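Local structure of protein secretion chaperonin CsaA (Picrophilus torridus, 5ZDI) at residues 14-20 against 32-37; 58-64 against 94-100. The protein probably binds tRNA through an OB-fold domain and may act as a chaperone in protein secretion. All coordinates share one frame. Residue numbers count along the deposited sequence, not the author numbering.

In the fold
Both contacts belong to the curled antiparallel sheet of the OB fold, with centres about 10 Å apart. Contact 1 (14-20 with 32-37) is a hairpin pairing, its strands tied by main-chain hydrogen bonds; one face is largely buried, the other carries Ile-16, Tyr-36 and charged side chains. Contact 2 (58-64 with 94-100) is the more buried, yet its strands cross without any direct backbone hydrogen bond and meet through apolar side chains, a bridging water and Lys-61 and Lys-62, beside the second subunit. Strands 12-22 and 62-66 are neighbours in the sheet, so the contacts touch: Lys-18 NZ lies 2.6 Å from Asn-60 OD1, and Ile-17 O 2.7 Å from Asn-60 N.

Contact 1. Residues 14-20 against 32-37; sequences VGIIKEV and KLKIYF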
loop_
_atom_site.group_PDB
_atom_site.type_symbol
_atom_site.label_atom_id
_atom_site.label_comp_id
_atom_site.label_asym_id
_atom_site.label_seq_id
_atom_site.Cartn_x
_atom_site.Cartn_y
_atom_site.Cartn_z
ATOM N N VAL A 14 -3.783 1.630 -8.001
ATOM C CA VAL A 14 -4.061 3.013 -7.732
ATOM C C VAL A 14 -5.468 3.324 -8.202
ATOM O O VAL A 14 -5.904 2.838 -9.266
ATOM C CB VAL A 14 -3.087 3.890 -8.501
ATOM C CG1 VAL A 14 -3.390 5.353 -8.321
ATOM C CG2 VAL A 14 -1.638 3.566 -8.091
ATOM N N GLY A 15 -6.179 4.042 -7.367
ATOM C CA GLY A 15 -7.519 4.522 -7.699
ATOM C C GLY A 15 -7.614 6.015 -7.319
ATOM O O GLY A 15 -6.796 6.453 -6.569
ATOM N N ILE A 16 -8.643 6.713 -7.772
ATOM C CA ILE A 16 -8.882 8.124 -7.369
ATOM C C ILE A 16 -10.322 8.226 -6.910
ATOM O O ILE A 16 -11.275 7.803 -7.615
ATOM C CB ILE A 16 -8.559 9.113 -8.501
ATOM C CG1 ILE A 16 -8.805 10.567 -8.067
ATOM C CG2 ILE A 16 -9.389 8.819 -9.735
ATOM C CD1 ILE A 16 -8.096 11.597 -8.915
ATOM N N ILE A 17 -10.516 8.788 -5.717
ATOM C CA ILE A 17 -11.843 8.931 -5.199
ATOM C C ILE A 17 -12.569 10.068 -5.957
ATOM O O ILE A 17 -12.072 11.214 -6.013
ATOM C CB ILE A 17 -11.809 9.225 -3.676
ATOM C CG1 ILE A 17 -11.200 8.028 -2.909
ATOM C CG2 ILE A 17 -13.165 9.561 -3.174
ATOM C CD1 ILE A 17 -10.834 8.297 -1.467
ATOM N N LYS A 18 -13.779 9.787 -6.424
ATOM C CA LYS A 18 -14.570 10.765 -7.175
ATOM C C LYS A 18 -15.829 11.251 -6.487
ATOM O O LYS A 18 -16.261 12.355 -6.789
ATOM C CB LYS A 18 -14.911 10.279 -8.576
ATOM C CG LYS A 18 -13.709 9.856 -9.399
ATOM C CD LYS A 18 -12.685 10.948 -9.658
ATOM C CE LYS A 18 -13.210 12.095 -10.518
ATOM N NZ LYS A 18 -12.101 12.904 -10.929
ATOM N N GLU A 19 -16.416 10.474 -5.624
ATOM C CA GLU A 19 -17.602 10.858 -4.869
ATOM C C GLU A 19 -17.515 10.253 -3.470
ATOM O O GLU A 19 -16.937 9.145 -3.284
ATOM C CB GLU A 19 -18.871 10.331 -5.527
ATOM C CG GLU A 19 -19.124 10.908 -6.874
ATOM C CD GLU A 19 -20.601 10.773 -7.274
ATOM O OE1 GLU A 19 -21.023 11.597 -8.109
ATOM O OE2 GLU A 19 -21.285 9.871 -6.728
ATOM N N VAL A 20 -18.057 10.951 -2.484
ATOM C CA VAL A 20 -18.027 10.474 -1.097
ATOM C C VAL A 20 -19.382 10.766 -0.480
ATOM O O VAL A 20 -19.847 11.895 -0.650
ATOM C CB VAL A 20 -17.010 11.202 -0.221
ATOM C CG1 VAL A 20 -16.959 10.565 1.202
ATOM C CG2 VAL A 20 -15.652 11.171 -0.820
ATOM N N LYS A 32 -19.266 5.804 2.139
ATOM C CA LYS A 32 -19.385 5.195 0.789
ATOM C C LYS A 32 -18.522 6.017 -0.172
ATOM O O LYS A 32 -18.671 7.233 -0.331
ATOM C CB LYS A 32 -20.856 5.155 0.308
ATOM C CG LYS A 32 -21.800 4.380 1.144
ATOM C CD LYS A 32 -23.200 4.756 0.568
ATOM C CE LYS A 32 -24.187 3.817 1.082
ATOM N NZ LYS A 32 -25.490 4.182 0.465
ATOM N N LEU A 33 -17.602 5.347 -0.847
ATOM C CA LEU A 33 -16.722 5.937 -1.809
ATOM C C LEU A 33 -16.961 5.364 -3.207
ATOM O O LEU A 33 -17.125 4.163 -3.351
ATOM C CB LEU A 33 -15.254 5.534 -1.489
ATOM C CG LEU A 33 -14.751 5.781 -0.106
ATOM C CD1 LEU A 33 -13.285 5.393 -0.014
ATOM C CD2 LEU A 33 -14.883 7.248 0.212
ATOM N N LYS A 34 -16.996 6.245 -4.206
ATOM C CA LYS A 34 -17.029 5.877 -5.613
ATOM C C LYS A 34 -15.668 6.255 -6.187
ATOM O O LYS A 34 -15.263 7.404 -6.173
ATOM C CB LYS A 34 -18.194 6.534 -6.321
ATOM C CG LYS A 34 -18.148 6.229 -7.801
ATOM C CD LYS A 34 -19.419 6.763 -8.439
ATOM C CE LYS A 34 -19.350 6.609 -9.923
ATOM N NZ LYS A 34 -20.756 6.866 -10.349
ATOM N N ILE A 35 -14.931 5.228 -6.647
ATOM C CA ILE A 35 -13.494 5.342 -6.955
ATOM C C ILE A 35 -13.280 4.900 -8.415
ATOM O O ILE A 35 -13.845 3.853 -8.864
ATOM C CB ILE A 35 -12.695 4.389 -6.056
ATOM C CG1 ILE A 35 -13.061 4.627 -4.609
ATOM C CG2 ILE A 35 -11.214 4.511 -6.308
ATOM C CD1 ILE A 35 -12.394 3.736 -3.613
ATOM N N TYR A 36 -12.473 5.671 -9.113
ATOM C CA TYR A 36 -12.152 5.396 -10.547
ATOM C C TYR A 36 -10.823 4.706 -10.598
ATOM O O TYR A 36 -9.892 5.154 -9.974
ATOM C CB TYR A 36 -12.075 6.696 -11.319
ATOM C CG TYR A 36 -11.758 6.493 -12.809
ATOM C CD1 TYR A 36 -12.637 5.786 -13.641
ATOM C CD2 TYR A 36 -10.583 7.028 -13.380
ATOM C CE1 TYR A 36 -12.361 5.637 -15.004
ATOM C CE2 TYR A 36 -10.269 6.802 -14.733
ATOM C CZ TYR A 36 -11.170 6.125 -15.519
ATOM O OH TYR A 36 -10.863 5.930 -16.861
ATOM N N PHE A 37 -10.750 3.582 -11.335
ATOM C CA PHE A 37 -9.570 2.717 -11.399
ATOM C C PHE A 37 -9.097 2.581 -12.866
ATOM O O PHE A 37 -8.433 1.629 -13.238
ATOM C CB PHE A 37 -9.975 1.354 -10.855
ATOM C CG PHE A 37 -10.016 1.314 -9.357
ATOM C CD1 PHE A 37 -8.828 1.227 -8.607
ATOM C CD2 PHE A 37 -11.225 1.282 -8.679
ATOM C CE1 PHE A 37 -8.832 1.206 -7.222
ATOM C CE2 PHE A 37 -11.253 1.225 -7.273
ATOM C CZ PHE A 37 -10.085 1.205 -6.555
#
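Start with the hydrogen-bonding pattern. Strands 14-20 and 32-36 run antiparallel; the segment axes make an angle of 133° and approach to 4.5 Å. Ile-16 and Tyr-36 form a hydrogen-bonded pair, with Ile-16 N to Tyr-36 O at 3.0 Å and Tyr-36 N to Ile-16 O at 2.9 Å. Further along, Lys-34 O accepts from Lys-18 N (2.8 Å) and, weakly, from Glu-19 N (3.3 Å), while Lys-34 N donates to Glu-19 O at 3.0 Å. Two residues opposite one make a classic beta bulge, shifting the register by one.

Apolar packing fills the face carrying Ile-17, Val-20, Leu-33 and Ile-35. Ile-17 CG1 meets Ile-35 CG1 at 4.2 Å, and Val-20 CG1 reaches Leu-33 CD2 at 4.0 Å; Val-83 of strand 77-88 packs against Leu-33 and Ile-35. At Gly-15 the Phe-37 ring comes in close, Phe-37 CE1 lying 3.6 Å from Gly-15 CA, where a CB would clash.

The other face holds Ile-16, Glu-19, Lys-34 and Tyr-36. Ile-16 CG2 touches Tyr-36 CB at 3.8 Å, and Lys-34 makes a cation-pi contact with Tyr-43. From the bulge, Lys-18 leads away and its NZ hydrogen-bonds to Asn-60.

The chemistry is thus that of an amphipathic OB-fold hairpin: sequence-independent main-chain bonds hold the strands, aliphatic groups seal the barrel side, and charges stay outside.

Contact 2. Residues 58-64 against 94-100; sequences LINKKII and LLTPDGG
At the apolar centre, Leu-94 (chi1 m, chi2 t) points its CB toward 58-64 and sets its CD1 3.7 Å from Leu-58 CD2 and 4.1 Å from Ile-63 CG2. Ile-64, m at both chi angles, brings CG1 to 4.0 Å from Leu-95 CB and CD1 to 3.8 Å from Pro-97 CD.

Around this, the axes of 62-64 and 94-97 cross at 113°, 5.1 Å apart at closest, with Ile-63 CA 5.1 Å from Thr-96 CA. A type II turn, Leu-58 to Lys-61 (Asn-60 phi/psi 57/21; Lys-61 N to Leu-58 O 3.0 Å), leads into the first strand. One water bridges Ile-64 N (2.8 Å), from which it accepts, and Leu-95 O (2.7 Å).

Lys-61 (t, t, t, p) lays CE 3.4 Å from Leu-94 CD1; its NZ salt-bridges Asp-98 of the second subunit. A strand of that subunit forms an antiparallel ladder with Leu-95 to Pro-97.

At the polar edge, Lys-62 (m, t, t, t) rests CB 3.9 Å from Pro-97 CD and donates from NZ to Gly-100 O at 2.8 Å; at Gly-100 (134/166) a CB would jam against the preceding carbonyl.

Both strands flank strand 77-88, bonding to Leu-84, so apolar groups and water join them while lysines secure loop and partner chain.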
loop_
_atom_site.group_PDB
_atom_site.type_symbol
_atom_site.label_atom_id
_atom_site.label_comp_id
_atom_site.label_asym_id
_atom_site.label_seq_id
_atom_site.Cartn_x
_atom_site.Cartn_y
_atom_site.Cartn_z
ATOM N N LEU A 58 -11.135 13.943 0.653
ATOM C CA LEU A 58 -10.998 12.707 -0.071
ATOM C C LEU A 58 -11.290 12.895 -1.569
ATOM O O LEU A 58 -10.884 12.097 -2.381
ATOM C CB LEU A 58 -11.917 11.656 0.543
ATOM C CG LEU A 58 -11.726 11.316 1.976
ATOM C CD1 LEU A 58 -12.824 10.434 2.540
ATOM C CD2 LEU A 58 -10.379 10.578 2.126
ATOM N N ILE A 59 -12.068 13.909 -1.944
ATOM C CA ILE A 59 -12.371 14.131 -3.376
ATOM C C ILE A 59 -11.081 14.327 -4.168
ATOM O O ILE A 59 -10.196 15.173 -3.838
ATOM C CB ILE A 59 -13.295 15.332 -3.529
ATOM C CG1 ILE A 59 -14.630 15.052 -2.802
ATOM C CG2 ILE A 59 -13.462 15.720 -4.987
ATOM C CD1 ILE A 59 -15.559 14.177 -3.593
ATOM N N ASN A 60 -10.983 13.563 -5.266
ATOM C CA ASN A 60 -9.788 13.531 -6.059
ATOM C C ASN A 60 -8.483 13.140 -5.398
ATOM O O ASN A 60 -7.387 13.372 -5.936
ATOM C CB ASN A 60 -9.699 14.822 -6.955
ATOM C CG ASN A 60 -10.797 14.790 -8.041
ATOM O OD1 ASN A 60 -10.937 13.726 -8.759
ATOM N ND2 ASN A 60 -11.638 15.854 -8.116
ATOM N N LYS A 61 -8.575 12.436 -4.265
ATOM C CA LYS A 61 -7.409 11.830 -3.652
ATOM C C LYS A 61 -7.051 10.478 -4.277
ATOM O O LYS A 61 -7.949 9.615 -4.445
ATOM C CB LYS A 61 -7.678 11.652 -2.143
ATOM C CG LYS A 61 -6.442 11.382 -1.332
ATOM C CD LYS A 61 -6.840 11.054 0.083
ATOM C CE LYS A 61 -5.711 10.459 0.975
ATOM N NZ LYS A 61 -4.554 11.269 1.014
ATOM N N LYS A 62 -5.762 10.272 -4.614
ATOM C CA LYS A 62 -5.283 8.962 -5.112
ATOM C C LYS A 62 -5.086 8.020 -3.942
ATOM O O LYS A 62 -4.456 8.365 -2.915
ATOM C CB LYS A 62 -3.982 9.080 -5.912
ATOM C CG LYS A 62 -4.183 9.865 -7.155
ATOM C CD LYS A 62 -2.872 10.044 -7.892
ATOM C CE LYS A 62 -3.146 10.953 -9.082
ATOM N NZ LYS A 62 -1.810 11.233 -9.734
ATOM N N ILE A 63 -5.737 6.903 -4.033
ATOM C CA ILE A 63 -5.708 5.890 -2.974
ATOM C C ILE A 63 -5.207 4.555 -3.587
ATOM O O ILE A 63 -4.992 4.453 -4.807
ATOM C CB ILE A 63 -7.108 5.720 -2.331
ATOM C CG1 ILE A 63 -8.233 5.379 -3.298
ATOM C CG2 ILE A 63 -7.510 6.986 -1.604
ATOM C CD1 ILE A 63 -8.175 3.965 -3.821
ATOM N N ILE A 64 -5.033 3.564 -2.709
ATOM C CA ILE A 64 -4.645 2.272 -3.082
ATOM C C ILE A 64 -5.644 1.263 -2.615
ATOM O O ILE A 64 -6.094 1.303 -1.485
ATOM C CB ILE A 64 -3.253 1.984 -2.355
ATOM C CG1 ILE A 64 -2.233 3.085 -2.641
ATOM C CG2 ILE A 64 -2.652 0.652 -2.716
ATOM C CD1 ILE A 64 -1.863 3.246 -4.118
ATOM N N LEU A 94 -4.785 6.795 5.230
ATOM C CA LEU A 94 -4.701 6.234 3.872
ATOM C C LEU A 94 -3.274 6.122 3.358
ATOM O O LEU A 94 -2.431 7.025 3.548
ATOM C CB LEU A 94 -5.496 7.045 2.852
ATOM C CG LEU A 94 -7.016 7.013 3.150
ATOM C CD1 LEU A 94 -7.702 8.094 2.317
ATOM C CD2 LEU A 94 -7.583 5.588 2.939
ATOM N N LEU A 95 -3.080 5.106 2.531
ATOM C CA LEU A 95 -1.929 4.973 1.681
ATOM C C LEU A 95 -2.120 5.763 0.404
ATOM O O LEU A 95 -3.268 5.782 -0.161
ATOM C CB LEU A 95 -1.716 3.509 1.312
ATOM C CG LEU A 95 -1.546 2.513 2.412
ATOM C CD1 LEU A 95 -0.938 1.209 1.871
ATOM C CD2 LEU A 95 -0.745 2.964 3.566
ATOM N N THR A 96 -1.066 6.495 -0.032
ATOM C CA THR A 96 -1.138 7.227 -1.274
ATOM C C THR A 96 0.125 6.927 -2.107
ATOM O O THR A 96 1.231 6.758 -1.520
ATOM C CB THR A 96 -1.270 8.749 -0.981
ATOM O OG1 THR A 96 -0.008 9.319 -0.701
ATOM C CG2 THR A 96 -2.264 9.024 0.272
ATOM N N PRO A 97 0.016 6.874 -3.452
ATOM C CA PRO A 97 1.225 6.740 -4.214
ATOM C C PRO A 97 1.898 8.065 -4.419
ATOM O O PRO A 97 1.231 9.082 -4.526
ATOM C CB PRO A 97 0.726 6.190 -5.571
ATOM C CG PRO A 97 -0.596 6.851 -5.736
ATOM C CD PRO A 97 -1.152 6.938 -4.369
ATOM N N ASP A 98 3.217 8.064 -4.557
ATOM C CA ASP A 98 3.924 9.325 -4.796
ATOM C C ASP A 98 3.520 9.922 -6.156
ATOM O O ASP A 98 3.718 11.090 -6.392
ATOM C CB ASP A 98 5.440 9.124 -4.765
ATOM C CG ASP A 98 6.038 9.063 -3.352
ATOM O OD1 ASP A 98 5.386 9.381 -2.329
ATOM O OD2 ASP A 98 7.215 8.703 -3.293
ATOM N N GLY A 99 3.005 9.097 -7.028
ATOM C CA GLY A 99 2.508 9.524 -8.298
ATOM C C GLY A 99 1.912 8.320 -8.978
ATOM O O GLY A 99 1.982 7.198 -8.487
ATOM N N GLY A 100 1.235 8.551 -10.111
ATOM C CA GLY A 100 0.623 7.451 -10.832
ATOM C C GLY A 100 -0.800 7.753 -11.266
ATOM O O GLY A 100 -1.375 8.754 -10.905
HETATM O O HOH W 1 -5.339 4.131 0.067
#